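Local coordinates for protein pilus tip adhesin Cpa (Streptococcus pyogenes, PDB 4C0Z) that mediates adhesion of streptococcal pili by binding covalently, through reactive thioester bonds, to targets on the host cell surface, at residues Ala133-Tyr136 and Tyr137-Ser140. Sequence-based numbering, arbitrary orientation.
Sequences AIWY and YTDS
Tyr-136 and Tyr-137 meet in an edge-to-face stack within a local contact at the C-terminal end of helix 123-138 of the N-terminal thioester domain, where the last turn gives way to a loop. The stack is T-shaped by its geometry: ring planes stand at 86°, centroids 5.0 Å apart. Tyr-136 CD2 supplies the edge, reaching over one face of the Tyr-137 ring, offset toward its rim, at 3.6 Å from Tyr-137 CE2. The two first torsions differ, CG of Tyr-136 lying trans to its backbone N (chi1 177°) and CG of Tyr-137 anti to its carbonyl carbon, which brings the successive rings together on one side of the helix. Arg-92 makes a cation-pi contact with the Tyr-136 ring, and Tyr-137 packs on Ile-105 of helix 98-108.

The helical bonding is read from two carbonyls. Ile-134 O accepts Thr-138 N at 2.9 Å, almost straight at 173°, and also Tyr-137 N, in a clearly bent bond from above the carbonyl plane. Trp-135 O takes Asp-139 N at 2.9 Å, and Asp-139 is the first residue to leave helical angles.

Another side of this turn faces the spermidine pocket, to which Trp-135 belongs together with Cys-55 and Gln-204 of the thioester cross-link. Asp-139 ties the helix end to that site's loop: its OD1 and OD2 accept the backbone N-H groups of Asn-57 and Leu-58, both pocket residues. Thr-138 OG1 and Asp-139 OD1 both approach Trp-135 CD1, OG1 at the ring edge near the indole plane, 4.0 Å from CD1.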
loop_
_atom_site.group_PDB
_atom_site.type_symbol
_atom_site.label_atom_id
_atom_site.label_comp_id
_atom_site.label_asym_id
_atom_site.label_seq_id
_atom_site.Cartn_x
_atom_site.Cartn_y
_atom_site.Cartn_z
ATOM N N ALA I 133 -12.888 1.828 -2.953
ATOM C CA ALA I 133 -13.847 0.763 -3.245
ATOM C C ALA I 133 -13.160 -0.348 -4.083
ATOM O O ALA I 133 -13.358 -1.534 -3.813
ATOM C CB ALA I 133 -15.056 1.327 -3.972
ATOM N N ILE I 134 -12.309 0.039 -5.046
ATOM C CA ILE I 134 -11.512 -0.900 -5.852
ATOM C C ILE I 134 -10.572 -1.748 -4.953
ATOM O O ILE I 134 -10.594 -2.982 -5.044
ATOM C CB ILE I 134 -10.735 -0.159 -6.991
ATOM C CG1 ILE I 134 -11.714 0.365 -8.118
ATOM C CG2 ILE I 134 -9.592 -1.018 -7.570
ATOM C CD1 ILE I 134 -12.455 -0.713 -8.941
ATOM N N TRP I 135 -9.802 -1.086 -4.065
ATOM C CA TRP I 135 -8.870 -1.741 -3.133
ATOM C C TRP I 135 -9.559 -2.726 -2.215
ATOM O O TRP I 135 -8.952 -3.737 -1.867
ATOM C CB TRP I 135 -8.092 -0.725 -2.291
ATOM C CG TRP I 135 -7.015 -0.003 -3.028
ATOM C CD1 TRP I 135 -6.243 -0.489 -4.039
ATOM C CD2 TRP I 135 -6.486 1.289 -2.706
ATOM N NE1 TRP I 135 -5.315 0.443 -4.409
ATOM C CE2 TRP I 135 -5.440 1.548 -3.611
ATOM C CE3 TRP I 135 -6.816 2.267 -1.757
ATOM C CZ2 TRP I 135 -4.726 2.739 -3.602
ATOM C CZ3 TRP I 135 -6.118 3.451 -1.757
ATOM C CH2 TRP I 135 -5.068 3.671 -2.651
ATOM N N TYR I 136 -10.823 -2.437 -1.825
ATOM C CA TYR I 136 -11.624 -3.321 -0.993
ATOM C C TYR I 136 -11.723 -4.708 -1.677
ATOM O O TYR I 136 -11.619 -5.731 -1.008
ATOM C CB TYR I 136 -13.031 -2.706 -0.770
ATOM C CG TYR I 136 -13.975 -3.584 0.021
ATOM C CD1 TYR I 136 -13.903 -3.646 1.409
ATOM C CD2 TYR I 136 -14.950 -4.340 -0.615
ATOM C CE1 TYR I 136 -14.777 -4.448 2.142
ATOM C CE2 TYR I 136 -15.826 -5.150 0.107
ATOM C CZ TYR I 136 -15.732 -5.205 1.484
ATOM O OH TYR I 136 -16.575 -6.011 2.200
ATOM N N TYR I 137 -11.886 -4.730 -3.013
ATOM C CA TYR I 137 -12.004 -5.986 -3.757
ATOM C C TYR I 137 -10.673 -6.548 -4.233
ATOM O O TYR I 137 -10.452 -7.748 -4.104
ATOM C CB TYR I 137 -12.992 -5.846 -4.927
ATOM C CG TYR I 137 -14.430 -5.795 -4.457
ATOM C CD1 TYR I 137 -15.099 -6.954 -4.065
ATOM C CD2 TYR I 137 -15.104 -4.582 -4.342
ATOM C CE1 TYR I 137 -16.407 -6.904 -3.583
ATOM C CE2 TYR I 137 -16.423 -4.523 -3.889
ATOM C CZ TYR I 137 -17.069 -5.685 -3.509
ATOM O OH TYR I 137 -18.355 -5.600 -3.044
ATOM N N THR I 138 -9.804 -5.712 -4.789
ATOM C CA THR I 138 -8.533 -6.176 -5.354
ATOM C C THR I 138 -7.486 -6.594 -4.321
ATOM O O THR I 138 -6.649 -7.453 -4.608
ATOM C CB THR I 138 -7.933 -5.103 -6.253
ATOM O OG1 THR I 138 -7.608 -3.959 -5.465
ATOM C CG2 THR I 138 -8.825 -4.748 -7.424
ATOM N N ASP I 139 -7.503 -5.955 -3.146
ATOM C CA ASP I 139 -6.498 -6.175 -2.110
ATOM C C ASP I 139 -7.081 -6.547 -0.757
ATOM O O ASP I 139 -6.341 -6.592 0.223
ATOM C CB ASP I 139 -5.645 -4.907 -1.992
ATOM C CG ASP I 139 -4.672 -4.757 -3.130
ATOM O OD1 ASP I 139 -5.061 -4.175 -4.173
ATOM O OD2 ASP I 139 -3.548 -5.296 -3.022
ATOM N N SER I 140 -8.390 -6.824 -0.702
ATOM C CA SER I 140 -9.131 -7.145 0.528
ATOM C C SER I 140 -8.839 -6.103 1.629
ATOM O O SER I 140 -8.601 -6.470 2.787
ATOM C CB SER I 140 -8.857 -8.580 0.995
ATOM O OG SER I 140 -9.166 -9.526 -0.013
#